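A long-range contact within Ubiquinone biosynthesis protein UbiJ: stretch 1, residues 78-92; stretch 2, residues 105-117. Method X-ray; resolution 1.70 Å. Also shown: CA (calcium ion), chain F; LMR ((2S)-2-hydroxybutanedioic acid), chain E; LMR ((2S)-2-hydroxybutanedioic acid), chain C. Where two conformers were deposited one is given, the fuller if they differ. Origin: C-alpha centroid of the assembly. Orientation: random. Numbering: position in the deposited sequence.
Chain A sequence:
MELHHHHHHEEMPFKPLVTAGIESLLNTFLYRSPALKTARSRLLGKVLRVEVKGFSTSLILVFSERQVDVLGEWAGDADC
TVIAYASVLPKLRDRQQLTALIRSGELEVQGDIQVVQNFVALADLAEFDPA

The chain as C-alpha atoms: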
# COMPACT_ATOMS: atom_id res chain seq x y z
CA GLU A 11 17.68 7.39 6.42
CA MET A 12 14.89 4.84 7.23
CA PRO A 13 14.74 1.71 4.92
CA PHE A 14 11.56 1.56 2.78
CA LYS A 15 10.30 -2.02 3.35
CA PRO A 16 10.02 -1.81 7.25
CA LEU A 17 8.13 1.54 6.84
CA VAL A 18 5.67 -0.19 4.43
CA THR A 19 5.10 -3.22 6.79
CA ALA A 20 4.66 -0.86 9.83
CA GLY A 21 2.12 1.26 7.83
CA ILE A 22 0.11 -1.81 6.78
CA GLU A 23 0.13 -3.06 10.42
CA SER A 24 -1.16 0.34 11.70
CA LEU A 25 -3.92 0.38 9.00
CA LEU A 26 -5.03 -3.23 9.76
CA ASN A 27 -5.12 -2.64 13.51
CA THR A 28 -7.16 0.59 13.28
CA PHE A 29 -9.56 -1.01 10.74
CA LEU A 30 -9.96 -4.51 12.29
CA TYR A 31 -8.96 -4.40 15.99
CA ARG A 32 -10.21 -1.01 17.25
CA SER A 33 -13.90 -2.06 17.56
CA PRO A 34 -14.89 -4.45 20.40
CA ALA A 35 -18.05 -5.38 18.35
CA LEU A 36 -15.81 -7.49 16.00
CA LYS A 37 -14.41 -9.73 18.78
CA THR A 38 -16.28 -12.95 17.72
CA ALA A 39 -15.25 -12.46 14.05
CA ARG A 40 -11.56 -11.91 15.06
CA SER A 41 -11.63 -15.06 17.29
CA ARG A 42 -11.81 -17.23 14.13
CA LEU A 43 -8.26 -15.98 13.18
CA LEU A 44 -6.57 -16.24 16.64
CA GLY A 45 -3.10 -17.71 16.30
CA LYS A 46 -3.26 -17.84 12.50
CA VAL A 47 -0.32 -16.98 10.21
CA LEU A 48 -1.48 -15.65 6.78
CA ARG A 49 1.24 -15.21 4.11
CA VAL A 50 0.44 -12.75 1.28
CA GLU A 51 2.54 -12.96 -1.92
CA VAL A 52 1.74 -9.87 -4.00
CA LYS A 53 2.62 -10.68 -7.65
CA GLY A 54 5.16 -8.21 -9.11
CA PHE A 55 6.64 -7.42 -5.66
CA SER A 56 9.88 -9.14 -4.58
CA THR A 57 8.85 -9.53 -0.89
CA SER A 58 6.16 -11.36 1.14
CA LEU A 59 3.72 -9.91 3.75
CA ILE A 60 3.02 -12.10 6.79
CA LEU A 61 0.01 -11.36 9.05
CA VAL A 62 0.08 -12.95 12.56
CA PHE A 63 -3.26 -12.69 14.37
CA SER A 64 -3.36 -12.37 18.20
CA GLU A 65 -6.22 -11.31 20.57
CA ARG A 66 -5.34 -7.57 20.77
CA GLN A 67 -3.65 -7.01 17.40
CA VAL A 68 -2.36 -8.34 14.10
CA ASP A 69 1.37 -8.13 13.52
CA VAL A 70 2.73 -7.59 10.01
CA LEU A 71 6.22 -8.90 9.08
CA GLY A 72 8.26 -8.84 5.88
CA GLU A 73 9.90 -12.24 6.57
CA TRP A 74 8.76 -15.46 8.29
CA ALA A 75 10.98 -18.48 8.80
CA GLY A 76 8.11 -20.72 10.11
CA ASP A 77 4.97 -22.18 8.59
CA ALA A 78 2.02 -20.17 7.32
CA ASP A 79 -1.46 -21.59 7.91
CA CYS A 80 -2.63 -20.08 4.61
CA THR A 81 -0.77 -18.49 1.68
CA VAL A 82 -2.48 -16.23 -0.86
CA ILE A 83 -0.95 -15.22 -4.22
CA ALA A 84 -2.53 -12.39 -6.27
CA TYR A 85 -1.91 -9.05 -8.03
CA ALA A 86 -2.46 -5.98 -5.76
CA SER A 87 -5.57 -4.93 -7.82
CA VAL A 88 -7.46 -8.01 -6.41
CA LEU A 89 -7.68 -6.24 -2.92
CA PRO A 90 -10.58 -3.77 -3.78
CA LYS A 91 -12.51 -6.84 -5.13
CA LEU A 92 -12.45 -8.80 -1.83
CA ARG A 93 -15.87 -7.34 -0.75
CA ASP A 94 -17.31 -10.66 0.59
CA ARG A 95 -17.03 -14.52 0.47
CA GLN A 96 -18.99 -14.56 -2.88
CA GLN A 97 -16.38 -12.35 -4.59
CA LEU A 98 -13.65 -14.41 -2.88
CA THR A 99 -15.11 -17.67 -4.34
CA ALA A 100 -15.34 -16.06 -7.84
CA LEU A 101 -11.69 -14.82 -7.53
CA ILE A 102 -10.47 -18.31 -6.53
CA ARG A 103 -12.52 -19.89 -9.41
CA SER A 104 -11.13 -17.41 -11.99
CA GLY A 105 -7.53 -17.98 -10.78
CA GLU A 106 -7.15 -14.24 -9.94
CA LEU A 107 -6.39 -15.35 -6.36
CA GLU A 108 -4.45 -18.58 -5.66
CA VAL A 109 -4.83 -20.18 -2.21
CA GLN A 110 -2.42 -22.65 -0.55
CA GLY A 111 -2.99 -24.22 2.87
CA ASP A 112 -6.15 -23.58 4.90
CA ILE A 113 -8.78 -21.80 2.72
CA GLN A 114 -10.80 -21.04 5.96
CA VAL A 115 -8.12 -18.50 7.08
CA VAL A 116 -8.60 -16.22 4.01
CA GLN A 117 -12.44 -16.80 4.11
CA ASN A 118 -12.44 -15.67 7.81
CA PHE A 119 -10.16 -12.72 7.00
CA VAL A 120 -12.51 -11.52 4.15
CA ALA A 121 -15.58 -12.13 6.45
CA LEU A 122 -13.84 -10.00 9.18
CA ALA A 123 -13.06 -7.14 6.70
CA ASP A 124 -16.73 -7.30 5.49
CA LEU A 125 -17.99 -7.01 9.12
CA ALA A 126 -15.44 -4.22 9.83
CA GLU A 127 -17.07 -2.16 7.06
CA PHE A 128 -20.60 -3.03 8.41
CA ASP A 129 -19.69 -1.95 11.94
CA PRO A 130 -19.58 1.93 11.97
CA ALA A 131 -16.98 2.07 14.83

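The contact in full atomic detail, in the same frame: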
# COMPACT_ATOMS: atom_id res chain seq x y z
N ALA A 78 3.20 -21.01 7.48
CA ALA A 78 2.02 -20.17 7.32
C ALA A 78 0.86 -21.14 7.29
O ALA A 78 0.96 -22.23 6.73
CB ALA A 78 2.08 -19.39 6.01
N ASP A 79 -0.26 -20.76 7.89
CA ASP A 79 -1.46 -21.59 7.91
C ASP A 79 -2.19 -21.51 6.57
O ASP A 79 -2.89 -22.45 6.17
CB ASP A 79 -2.35 -21.13 9.06
CG ASP A 79 -1.68 -21.40 10.41
OD1 ASP A 79 -1.35 -22.57 10.69
OD2 ASP A 79 -1.37 -20.44 11.12
N CYS A 80 -2.01 -20.38 5.90
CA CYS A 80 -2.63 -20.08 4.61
C CYS A 80 -1.71 -19.13 3.87
O CYS A 80 -1.10 -18.23 4.48
CB CYS A 80 -4.02 -19.47 4.82
SG CYS A 80 -4.89 -19.04 3.29
N THR A 81 -1.58 -19.35 2.55
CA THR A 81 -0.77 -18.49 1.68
C THR A 81 -1.64 -18.08 0.50
O THR A 81 -2.28 -18.94 -0.13
CB THR A 81 0.52 -19.21 1.22
OG1 THR A 81 1.28 -19.56 2.38
CG2 THR A 81 1.38 -18.33 0.27
N VAL A 82 -1.69 -16.77 0.23
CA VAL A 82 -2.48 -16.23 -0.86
C VAL A 82 -1.54 -15.55 -1.83
O VAL A 82 -0.58 -14.89 -1.41
CB VAL A 82 -3.67 -15.33 -0.41
CG1 VAL A 82 -4.65 -16.11 0.46
CG2 VAL A 82 -3.20 -14.09 0.34
N ILE A 83 -1.76 -15.79 -3.14
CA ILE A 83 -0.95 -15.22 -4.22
C ILE A 83 -1.89 -14.49 -5.19
O ILE A 83 -2.83 -15.11 -5.71
CB ILE A 83 -0.05 -16.26 -4.94
CG1 ILE A 83 0.79 -17.11 -3.94
CG2 ILE A 83 0.87 -15.55 -5.97
CD1 ILE A 83 0.31 -18.51 -3.77
N ALA A 84 -1.67 -13.18 -5.40
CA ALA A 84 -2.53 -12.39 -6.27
C ALA A 84 -1.87 -11.05 -6.61
O ALA A 84 -0.97 -10.62 -5.91
CB ALA A 84 -3.85 -12.11 -5.56
N TYR A 85 -2.37 -10.38 -7.68
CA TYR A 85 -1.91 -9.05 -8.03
C TYR A 85 -2.59 -8.10 -7.03
O TYR A 85 -3.68 -8.42 -6.50
CB TYR A 85 -2.25 -8.70 -9.50
CG TYR A 85 -1.28 -9.27 -10.51
CD1 TYR A 85 -0.03 -8.70 -10.70
CD2 TYR A 85 -1.61 -10.39 -11.27
CE1 TYR A 85 0.89 -9.24 -11.60
CE2 TYR A 85 -0.70 -10.94 -12.18
CZ TYR A 85 0.54 -10.36 -12.34
OH TYR A 85 1.46 -10.87 -13.24
N ALA A 86 -1.95 -6.95 -6.74
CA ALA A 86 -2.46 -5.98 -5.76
C ALA A 86 -3.90 -5.53 -6.06
O ALA A 86 -4.67 -5.34 -5.13
CB ALA A 86 -1.55 -4.77 -5.71
N SER A 87 -4.26 -5.40 -7.36
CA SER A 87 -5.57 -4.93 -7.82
C SER A 87 -6.73 -5.88 -7.44
O SER A 87 -7.88 -5.52 -7.66
CB SER A 87 -5.56 -4.60 -9.31
OG SER A 87 -5.29 -5.75 -10.09
N VAL A 88 -6.43 -7.07 -6.87
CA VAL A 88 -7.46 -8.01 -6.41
C VAL A 88 -8.07 -7.50 -5.07
O VAL A 88 -9.24 -7.74 -4.81
CB VAL A 88 -6.92 -9.47 -6.34
CG1 VAL A 88 -7.92 -10.43 -5.72
CG2 VAL A 88 -6.50 -9.96 -7.72
N LEU A 89 -7.27 -6.78 -4.24
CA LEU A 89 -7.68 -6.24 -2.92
C LEU A 89 -9.02 -5.45 -2.93
O LEU A 89 -9.91 -5.82 -2.16
CB LEU A 89 -6.54 -5.41 -2.28
CG LEU A 89 -6.80 -4.71 -0.94
CD1 LEU A 89 -7.02 -5.70 0.20
CD2 LEU A 89 -5.64 -3.77 -0.60
N PRO A 90 -9.26 -4.44 -3.81
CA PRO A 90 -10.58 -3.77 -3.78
C PRO A 90 -11.76 -4.67 -4.19
O PRO A 90 -12.92 -4.27 -4.02
CB PRO A 90 -10.41 -2.57 -4.72
CG PRO A 90 -9.30 -2.96 -5.62
CD PRO A 90 -8.38 -3.85 -4.84
N LYS A 91 -11.47 -5.88 -4.70
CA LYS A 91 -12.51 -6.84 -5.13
C LYS A 91 -12.96 -7.76 -4.00
O LYS A 91 -14.01 -8.40 -4.14
CB LYS A 91 -12.04 -7.71 -6.30
CG LYS A 91 -11.72 -6.94 -7.57
CD LYS A 91 -11.13 -7.83 -8.62
CE LYS A 91 -10.74 -7.03 -9.84
NZ LYS A 91 -10.25 -7.92 -10.92
N LEU A 92 -12.15 -7.92 -2.95
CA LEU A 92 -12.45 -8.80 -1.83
C LEU A 92 -13.54 -8.22 -0.89
O LEU A 92 -13.32 -8.08 0.31
CB LEU A 92 -11.15 -9.20 -1.08
CG LEU A 92 -10.12 -10.04 -1.87
CD1 LEU A 92 -8.79 -10.11 -1.14
CD2 LEU A 92 -10.62 -11.44 -2.10
N GLY A 105 -8.99 -17.89 -10.90
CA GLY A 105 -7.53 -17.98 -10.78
C GLY A 105 -6.86 -16.63 -10.54
O GLY A 105 -5.63 -16.53 -10.59
N GLU A 106 -7.66 -15.58 -10.27
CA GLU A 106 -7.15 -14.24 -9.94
C GLU A 106 -6.49 -14.26 -8.56
O GLU A 106 -5.56 -13.49 -8.30
CB GLU A 106 -8.26 -13.20 -9.97
CG GLU A 106 -8.68 -12.80 -11.38
CD GLU A 106 -9.81 -11.80 -11.42
OE1 GLU A 106 -10.95 -12.19 -11.75
OE2 GLU A 106 -9.55 -10.62 -11.08
N LEU A 107 -6.95 -15.15 -7.69
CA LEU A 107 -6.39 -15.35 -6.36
C LEU A 107 -6.10 -16.84 -6.19
O LEU A 107 -7.00 -17.65 -6.35
CB LEU A 107 -7.35 -14.87 -5.26
CG LEU A 107 -6.83 -15.04 -3.83
CD1 LEU A 107 -6.21 -13.77 -3.31
CD2 LEU A 107 -7.92 -15.45 -2.92
N GLU A 108 -4.85 -17.19 -5.89
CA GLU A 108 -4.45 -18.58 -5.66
C GLU A 108 -4.31 -18.78 -4.16
O GLU A 108 -3.70 -17.95 -3.49
CB GLU A 108 -3.13 -18.90 -6.38
CG GLU A 108 -2.72 -20.36 -6.30
CD GLU A 108 -1.28 -20.68 -6.67
OE1 GLU A 108 -0.75 -20.06 -7.61
OE2 GLU A 108 -0.71 -21.59 -6.02
N VAL A 109 -4.90 -19.87 -3.64
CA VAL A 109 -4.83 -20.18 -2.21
C VAL A 109 -4.10 -21.50 -1.96
O VAL A 109 -4.38 -22.51 -2.60
CB VAL A 109 -6.23 -20.17 -1.53
CG1 VAL A 109 -6.10 -20.43 -0.02
CG2 VAL A 109 -6.97 -18.87 -1.77
N GLN A 110 -3.16 -21.47 -1.01
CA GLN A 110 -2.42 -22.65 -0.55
C GLN A 110 -2.69 -22.77 0.95
O GLN A 110 -2.90 -21.76 1.63
CB GLN A 110 -0.92 -22.48 -0.83
CG GLN A 110 -0.58 -22.52 -2.32
CD GLN A 110 0.85 -22.15 -2.64
OE1 GLN A 110 1.67 -21.88 -1.76
NE2 GLN A 110 1.17 -22.12 -3.92
N GLY A 111 -2.71 -23.99 1.46
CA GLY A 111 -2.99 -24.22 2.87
C GLY A 111 -4.46 -24.15 3.20
O GLY A 111 -5.30 -24.56 2.40
N ASP A 112 -4.78 -23.62 4.39
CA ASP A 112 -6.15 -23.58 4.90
C ASP A 112 -6.98 -22.44 4.30
O ASP A 112 -6.88 -21.29 4.73
CB ASP A 112 -6.15 -23.55 6.45
CG ASP A 112 -7.51 -23.56 7.10
OD1 ASP A 112 -8.51 -23.88 6.41
OD2 ASP A 112 -7.59 -23.30 8.33
N ILE A 113 -7.88 -22.78 3.36
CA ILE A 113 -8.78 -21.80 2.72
C ILE A 113 -9.65 -21.02 3.76
O ILE A 113 -9.99 -19.86 3.51
CB ILE A 113 -9.64 -22.48 1.60
CG1 ILE A 113 -10.26 -21.42 0.64
CG2 ILE A 113 -10.71 -23.45 2.19
CD1 ILE A 113 -10.99 -21.98 -0.61
N GLN A 114 -9.97 -21.64 4.91
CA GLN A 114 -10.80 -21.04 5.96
C GLN A 114 -10.18 -19.76 6.52
O GLN A 114 -10.92 -18.83 6.82
CB GLN A 114 -11.11 -22.04 7.09
CG GLN A 114 -11.99 -23.20 6.64
CD GLN A 114 -12.40 -24.09 7.78
OE1 GLN A 114 -11.61 -24.89 8.30
NE2 GLN A 114 -13.65 -23.98 8.19
N VAL A 115 -8.84 -19.68 6.58
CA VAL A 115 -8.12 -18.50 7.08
C VAL A 115 -8.45 -17.26 6.23
O VAL A 115 -8.89 -16.24 6.78
CB VAL A 115 -6.58 -18.76 7.22
CG1 VAL A 115 -5.83 -17.47 7.58
CG2 VAL A 115 -6.30 -19.85 8.26
N VAL A 116 -8.30 -17.36 4.90
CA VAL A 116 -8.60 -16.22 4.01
C VAL A 116 -10.14 -15.95 3.99
O VAL A 116 -10.54 -14.79 3.99
CB VAL A 116 -7.96 -16.34 2.60
CG1 VAL A 116 -8.52 -17.52 1.81
CG2 VAL A 116 -8.09 -15.02 1.82
N GLN A 117 -10.98 -17.00 4.04
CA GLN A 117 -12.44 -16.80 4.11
C GLN A 117 -12.80 -16.00 5.38
O GLN A 117 -13.59 -15.05 5.29
CB GLN A 117 -13.19 -18.15 4.11
CG GLN A 117 -13.16 -18.86 2.76
CD GLN A 117 -13.66 -20.29 2.84
OE1 GLN A 117 -13.77 -20.88 3.91
NE2 GLN A 117 -13.95 -20.89 1.70
CA CA F . -0.26 -22.04 12.78
C1 LMR E . 0.56 -26.07 7.57
O1A LMR E . 1.24 -27.06 7.36
O1B LMR E . 0.66 -24.96 6.89
C2 LMR E . -0.47 -26.02 8.69
O2 LMR E . -0.54 -24.72 9.28
C3 LMR E . -1.85 -26.46 8.23
C4 LMR E . -2.56 -25.42 7.40
O4A LMR E . -3.30 -24.59 8.11
O4B LMR E . -2.49 -25.38 6.19
C1 LMR C . 0.98 -6.21 -15.14
O1A LMR C . 0.74 -6.10 -16.43
O1B LMR C . 1.96 -5.76 -14.58
C2 LMR C . -0.09 -6.99 -14.39
O2 LMR C . -0.22 -6.49 -13.06
C3 LMR C . -1.44 -6.94 -15.08
C4 LMR C . -2.51 -7.64 -14.27
O4A LMR C . -3.01 -7.14 -13.28
O4B LMR C . -2.83 -8.82 -14.72
O HOH W 1 -4.12 -11.57 -9.50
O HOH W 2 1.76 -21.69 11.64
O HOH W 3 0.34 -20.36 14.21

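The only salt bridge between the two stretches lies at one margin of the contact, where the fully extended side chain of K91 carries NZ to 2.8 Å from OE2 of E106. Between this pair and the far end, the strand through C80 to I83 and the strand through E108 to G111 run antiparallel and are joined by a ladder of short, nearly straight backbone hydrogen bonds. I83 and E108 bond in both directions, with I83 N to E108 O and E108 N to I83 O each at 2.9 Å. T81 and Q110 repeat the pattern, at 2.9 Å from T81 N to Q110 O and 2.8 Å from Q110 N to T81 O. Beyond them, D112 N donates to D79 O at 2.8 Å, extending the pairing past G111. Glycine suits that position: its phi is positive, and a CB there would clash with D79 O. D112 then caps the following helix, its OD1 accepting from Q114 N at 3.1 Å.

Next to the I83-E108 pair, a water bridges the stretches, accepting from Y85 N at 2.8 Å and donating to E106 O at 2.7 Å.

The side chains of T81, I83, E108 and Q110 share one face of the sheet. There Q110 NE2 donates to E108 OE2 at 2.9 Å, and I83 CD1 lies 3.7 Å from Q110 NE2, so the isoleucine packs against a polar pair.

The face bearing V82, A84, L107 and V109 is apolar. L107 CD1 approaches A84 CB at 3.7 Å and V82 CB at 4.2 Å, while V82 CG1 reaches V116 CG2 of the helix at 3.9 Å. C80 extends this packing: its SG is 3.8 Å from V109 CG1, and its CB is 3.6 Å from V115 CB. V115 and V116 both point toward the first stretch, joining the helix to the strand pair.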